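PDB 1L5A: amide synthase from Vibrio cholerae, which probably joins an acyl group to an amine through an amide bond, acting as a nonribosomal peptide synthetase condensation enzyme in vibriobactin assembly. Local coordinates for residues 232-237 with 367-372; 133-138 with 337-342. All coordinates share one frame; numbering follows the deposited sequence.

Contact 1 of 2, residues 232-237 with 367-372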
loop_
_atom_site.group_PDB
_atom_site.type_symbol
_atom_site.label_atom_id
_atom_site.label_comp_id
_atom_site.label_asym_id
_atom_site.label_seq_id
_atom_site.Cartn_x
_atom_site.Cartn_y
_atom_site.Cartn_z
ATOM N N ILE A 232 22.260 -5.967 -0.421
ATOM C CA ILE A 232 21.572 -6.535 -1.575
ATOM C C ILE A 232 21.820 -8.037 -1.554
ATOM O O ILE A 232 22.783 -8.498 -0.937
ATOM C CB ILE A 232 22.087 -5.958 -2.927
ATOM C CG1 ILE A 232 23.589 -6.199 -3.073
ATOM C CG2 ILE A 232 21.748 -4.470 -3.036
ATOM C CD1 ILE A 232 24.144 -5.702 -4.395
ATOM N N GLY A 233 20.939 -8.800 -2.196
ATOM C CA GLY A 233 21.125 -10.240 -2.238
ATOM C C GLY A 233 22.126 -10.579 -3.337
ATOM O O GLY A 233 22.361 -9.758 -4.231
ATOM N N TRP A 234 22.716 -11.773 -3.296
ATOM C CA TRP A 234 23.680 -12.121 -4.328
ATOM C C TRP A 234 23.123 -12.093 -5.746
ATOM O O TRP A 234 23.836 -11.730 -6.679
ATOM C CB TRP A 234 24.347 -13.467 -4.044
ATOM C CG TRP A 234 23.451 -14.612 -3.942
ATOM C CD1 TRP A 234 22.840 -15.071 -2.821
ATOM C CD2 TRP A 234 23.110 -15.514 -4.991
ATOM N NE1 TRP A 234 22.144 -16.216 -3.098
ATOM C CE2 TRP A 234 22.291 -16.514 -4.426
ATOM C CE3 TRP A 234 23.420 -15.578 -6.358
ATOM C CZ2 TRP A 234 21.776 -17.576 -5.176
ATOM C CZ3 TRP A 234 22.914 -16.629 -7.108
ATOM C CH2 TRP A 234 22.098 -17.618 -6.512
ATOM N N PRO A 235 21.851 -12.486 -5.937
ATOM C CA PRO A 235 21.346 -12.430 -7.315
ATOM C C PRO A 235 21.451 -10.990 -7.875
ATOM O O PRO A 235 22.036 -10.768 -8.935
ATOM C CB PRO A 235 19.900 -12.902 -7.170
ATOM C CG PRO A 235 19.997 -13.894 -6.033
ATOM C CD PRO A 235 20.894 -13.174 -5.048
ATOM N N ASP A 236 20.890 -10.021 -7.157
ATOM C CA ASP A 236 20.950 -8.625 -7.582
ATOM C C ASP A 236 22.401 -8.172 -7.711
ATOM O O ASP A 236 22.714 -7.299 -8.527
ATOM C CB ASP A 236 20.260 -7.709 -6.564
ATOM C CG ASP A 236 18.772 -7.556 -6.812
ATOM O OD1 ASP A 236 18.266 -8.076 -7.834
ATOM O OD2 ASP A 236 18.110 -6.892 -5.980
ATOM N N ALA A 237 23.277 -8.757 -6.892
ATOM C CA ALA A 237 24.695 -8.405 -6.910
ATOM C C ALA A 237 25.341 -8.858 -8.214
ATOM O O ALA A 237 26.123 -8.112 -8.809
ATOM C CB ALA A 237 25.419 -9.038 -5.719
ATOM N N ARG A 367 23.223 -20.481 -12.462
ATOM C CA ARG A 367 22.422 -21.492 -11.795
ATOM C C ARG A 367 23.172 -22.024 -10.591
ATOM O O ARG A 367 24.372 -22.302 -10.653
ATOM C CB ARG A 367 22.042 -22.637 -12.750
ATOM C CG ARG A 367 22.943 -22.795 -13.982
ATOM C CD ARG A 367 22.504 -23.972 -14.875
ATOM N NE ARG A 367 23.029 -25.237 -14.373
ATOM C CZ ARG A 367 24.272 -25.668 -14.577
ATOM N NH1 ARG A 367 25.120 -24.939 -15.293
ATOM N NH2 ARG A 367 24.676 -26.815 -14.032
ATOM N N GLY A 368 22.455 -22.139 -9.481
ATOM C CA GLY A 368 23.058 -22.628 -8.260
ATOM C C GLY A 368 23.011 -21.602 -7.144
ATOM O O GLY A 368 22.081 -20.790 -7.050
ATOM N N SER A 369 24.040 -21.625 -6.305
ATOM C CA SER A 369 24.093 -20.726 -5.168
ATOM C C SER A 369 25.503 -20.609 -4.609
ATOM O O SER A 369 26.216 -21.604 -4.475
ATOM C CB SER A 369 23.155 -21.247 -4.082
ATOM O OG SER A 369 23.350 -20.553 -2.867
ATOM N N PRO A 370 25.923 -19.384 -4.265
ATOM C CA PRO A 370 27.271 -19.202 -3.717
ATOM C C PRO A 370 27.513 -20.062 -2.468
ATOM O O PRO A 370 28.656 -20.283 -2.063
ATOM C CB PRO A 370 27.336 -17.698 -3.440
ATOM C CG PRO A 370 25.891 -17.290 -3.316
ATOM C CD PRO A 370 25.205 -18.104 -4.360
ATOM N N GLN A 371 26.431 -20.545 -1.868
ATOM C CA GLN A 371 26.530 -21.388 -0.686
ATOM C C GLN A 371 26.995 -22.793 -1.070
ATOM O O GLN A 371 27.487 -23.556 -0.228
ATOM C CB GLN A 371 25.178 -21.483 0.028
ATOM C CG GLN A 371 24.871 -20.353 0.995
ATOM C CD GLN A 371 24.137 -19.203 0.350
ATOM O OE1 GLN A 371 23.065 -19.382 -0.223
ATOM N NE2 GLN A 371 24.704 -18.010 0.448
ATOM N N HIS A 372 26.832 -23.139 -2.341
ATOM C CA HIS A 372 27.240 -24.451 -2.819
ATOM C C HIS A 372 28.023 -24.297 -4.114
ATOM O O HIS A 372 29.118 -23.736 -4.126
ATOM C CB HIS A 372 26.004 -25.326 -3.036
ATOM C CG HIS A 372 25.192 -25.530 -1.795
ATOM N ND1 HIS A 372 25.730 -26.035 -0.629
ATOM C CD2 HIS A 372 23.887 -25.281 -1.530
ATOM C CE1 HIS A 372 24.792 -26.085 0.300
ATOM N NE2 HIS A 372 23.664 -25.632 -0.220
#
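The indole of W234 has a proline on each face. P370 of the 367-372 segment covers one, and the ring of P235, the next residue along the chain from W234, reaches the other, with its CD about 3.1 Å from the indole plane and displaced toward the rim. On the P370 face the geometry is that of a CH-pi contact: CD stands 3.3 Å from the centroid of the six-membered ring of W234, only 13° off the ring normal. CG of P370 continues over the pyrrole part, 3.7 Å from W234 CG, so two methylenes span both rings. S369 and the carbonyl O of G368 approach the indole obliquely, with S369 CA 3.9 Å from W234 CZ2.

The CB of W234 points toward the 367-372 segment, and with CG between the backbone N and the carbonyl carbon (chi1 59°) the indole is laid against P370. G233 is the N-cap of helix 234-249, and its O accepts from A237 N at 3.0 Å. The contact therefore packs a helix start against the connection between the antiparallel strands 362-368 and 374-381, in the C-terminal half of the condensation fold. L223 of helix 217-229 touches both W234 and P370, while I336 and L374 also border the indole.

P370 takes the second position of a type I turn from S369 to H372, closed by H372 N donating to S369 O at 2.7 Å. Just before the turn, G368 adopts a positive phi of 119°, where a CB would press on the carbonyl O of R367.

Contact 2 of 2, residues 133-138 with 337-342; sequences GMMLFE and LPFESP
M135 of helix 131-150 and F339 of the loop after strand 333-337 meet in a Met-aromatic contact; the helix begins at the glycine of the HHxxxDG motif of condensation domains, and G133 N bonds to D130 OD1, the aspartate of that motif. The helix belongs to the N-terminal of the two chloramphenicol acetyltransferase-like halves, and residues 337-342 run alongside it on their way to strand 348-356. SD of M135 lies 4.4 Å from the centroid of the F339 ring and 12° off its normal, which places the sulfur squarely over one face. Chi1 (89°) brings CG of M135 to F339 CD1, 3.5 Å away, and the bend at chi2 (78°) then carries SD over the ring. P338 CG sits over the opposite face, and Y132 meets the same ring with its plane steeply inclined.

One helical turn further on, P342 packs on E138: its CG is 3.9 Å from E138 CB, and its CB rests near the E138 carbonyl O. The E138 carboxylate has partners on both oxygens, OE2 bonding to H25 ND1 in strand 22-30. OE1 instead accepts from a water at 2.9 Å, which also donates to the backbone O of E340 at 3.1 Å.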
loop_
_atom_site.group_PDB
_atom_site.type_symbol
_atom_site.label_atom_id
_atom_site.label_comp_id
_atom_site.label_asym_id
_atom_site.label_seq_id
_atom_site.Cartn_x
_atom_site.Cartn_y
_atom_site.Cartn_z
ATOM N N GLY A 133 6.801 -20.390 -11.778
ATOM C CA GLY A 133 5.635 -21.251 -11.643
ATOM C C GLY A 133 6.058 -22.726 -11.556
ATOM O O GLY A 133 5.538 -23.506 -10.733
ATOM N N MET A 134 7.027 -23.097 -12.396
ATOM C CA MET A 134 7.530 -24.443 -12.441
ATOM C C MET A 134 8.084 -24.860 -11.085
ATOM O O MET A 134 7.732 -25.930 -10.556
ATOM C CB MET A 134 8.617 -24.566 -13.509
ATOM C CG MET A 134 9.019 -26.006 -13.822
ATOM S SD MET A 134 7.664 -27.058 -14.493
ATOM C CE MET A 134 7.474 -28.061 -13.281
ATOM N N MET A 135 8.943 -24.031 -10.502
ATOM C CA MET A 135 9.483 -24.418 -9.211
ATOM C C MET A 135 8.384 -24.458 -8.154
ATOM O O MET A 135 8.423 -25.326 -7.281
ATOM C CB MET A 135 10.671 -23.528 -8.804
ATOM C CG MET A 135 10.381 -22.290 -8.044
ATOM S SD MET A 135 10.027 -22.555 -6.290
ATOM C CE MET A 135 9.249 -20.949 -6.031
ATOM N N LEU A 136 7.400 -23.558 -8.237
ATOM C CA LEU A 136 6.294 -23.587 -7.284
ATOM C C LEU A 136 5.622 -24.948 -7.405
ATOM O O LEU A 136 5.292 -25.572 -6.406
ATOM C CB LEU A 136 5.261 -22.497 -7.568
ATOM C CG LEU A 136 5.552 -21.066 -7.105
ATOM C CD1 LEU A 136 4.405 -20.162 -7.523
ATOM C CD2 LEU A 136 5.730 -21.020 -5.584
ATOM N N PHE A 137 5.426 -25.408 -8.637
ATOM C CA PHE A 137 4.812 -26.711 -8.874
ATOM C C PHE A 137 5.671 -27.822 -8.247
ATOM O O PHE A 137 5.151 -28.803 -7.716
ATOM C CB PHE A 137 4.675 -26.962 -10.381
ATOM C CG PHE A 137 4.526 -28.416 -10.746
ATOM C CD1 PHE A 137 3.273 -29.031 -10.746
ATOM C CD2 PHE A 137 5.644 -29.176 -11.105
ATOM C CE1 PHE A 137 3.132 -30.388 -11.106
ATOM C CE2 PHE A 137 5.517 -30.540 -11.469
ATOM C CZ PHE A 137 4.257 -31.150 -11.471
ATOM N N GLU A 138 6.987 -27.664 -8.307
ATOM C CA GLU A 138 7.883 -28.681 -7.775
ATOM C C GLU A 138 7.882 -28.721 -6.270
ATOM O O GLU A 138 7.823 -29.791 -5.678
ATOM C CB GLU A 138 9.309 -28.470 -8.324
ATOM C CG GLU A 138 9.332 -28.537 -9.865
ATOM C CD GLU A 138 10.669 -28.186 -10.473
ATOM O OE1 GLU A 138 11.391 -27.352 -9.878
ATOM O OE2 GLU A 138 10.985 -28.729 -11.562
ATOM N N LEU A 337 19.257 -18.473 -11.619
ATOM C CA LEU A 337 18.468 -19.652 -11.258
ATOM C C LEU A 337 18.998 -20.187 -9.932
ATOM O O LEU A 337 19.887 -21.043 -9.908
ATOM C CB LEU A 337 18.586 -20.691 -12.363
ATOM C CG LEU A 337 18.137 -20.070 -13.692
ATOM C CD1 LEU A 337 18.118 -21.138 -14.763
ATOM C CD2 LEU A 337 16.760 -19.410 -13.535
ATOM N N PRO A 338 18.432 -19.698 -8.814
ATOM C CA PRO A 338 18.777 -20.028 -7.428
ATOM C C PRO A 338 18.098 -21.188 -6.730
ATOM O O PRO A 338 18.633 -21.728 -5.762
ATOM C CB PRO A 338 18.470 -18.727 -6.710
ATOM C CG PRO A 338 17.148 -18.344 -7.350
ATOM C CD PRO A 338 17.347 -18.695 -8.844
ATOM N N PHE A 339 16.922 -21.566 -7.203
ATOM C CA PHE A 339 16.143 -22.631 -6.570
ATOM C C PHE A 339 16.657 -24.066 -6.659
ATOM O O PHE A 339 17.103 -24.513 -7.713
ATOM C CB PHE A 339 14.729 -22.549 -7.111
ATOM C CG PHE A 339 14.107 -21.197 -6.937
ATOM C CD1 PHE A 339 13.471 -20.565 -8.001
ATOM C CD2 PHE A 339 14.127 -20.570 -5.687
ATOM C CE1 PHE A 339 12.856 -19.337 -7.826
ATOM C CE2 PHE A 339 13.515 -19.338 -5.497
ATOM C CZ PHE A 339 12.875 -18.717 -6.568
ATOM N N GLU A 340 16.584 -24.782 -5.540
ATOM C CA GLU A 340 17.035 -26.173 -5.474
ATOM C C GLU A 340 15.976 -27.088 -6.064
ATOM O O GLU A 340 14.803 -26.729 -6.114
ATOM C CB GLU A 340 17.257 -26.611 -4.023
ATOM C CG GLU A 340 18.075 -25.668 -3.163
ATOM C CD GLU A 340 18.088 -26.091 -1.703
ATOM O OE1 GLU A 340 18.663 -27.162 -1.390
ATOM O OE2 GLU A 340 17.515 -25.358 -0.867
ATOM N N SER A 341 16.380 -28.272 -6.498
ATOM C CA SER A 341 15.414 -29.213 -7.035
ATOM C C SER A 341 14.538 -29.681 -5.850
ATOM O O SER A 341 14.963 -29.641 -4.689
ATOM C CB SER A 341 16.142 -30.384 -7.694
ATOM O OG SER A 341 16.960 -31.054 -6.757
ATOM N N PRO A 342 13.300 -30.114 -6.122
ATOM C CA PRO A 342 12.425 -30.559 -5.025
ATOM C C PRO A 342 12.961 -31.781 -4.269
ATOM O O PRO A 342 13.508 -32.705 -4.875
ATOM C CB PRO A 342 11.109 -30.843 -5.740
ATOM C CG PRO A 342 11.573 -31.369 -7.090
ATOM C CD PRO A 342 12.713 -30.424 -7.440
HETATM O O HOH W 1 11.889 -26.753 -7.075
#

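The two contacts lie about 15 Å apart, centre to centre, and their segments alternate along the chain: 133-138, 232-237, 337-342, 367-372. Contact 1 belongs to the C-terminal half, where strands 333-337 and 362-368 run parallel as neighbours in one sheet. Contact 2 follows the chain as it leaves that sheet for strand 348-356, which forms an edge of the N-terminal five-stranded sheet. They meet where G368 N lies 2.8 Å from L337 O, a probable hydrogen bond, and where W234 CH2 packs on P338 CB at 3.8 Å. Packing is thus continuous from helix 234-249 to helix 131-150 across the junction of the two halves.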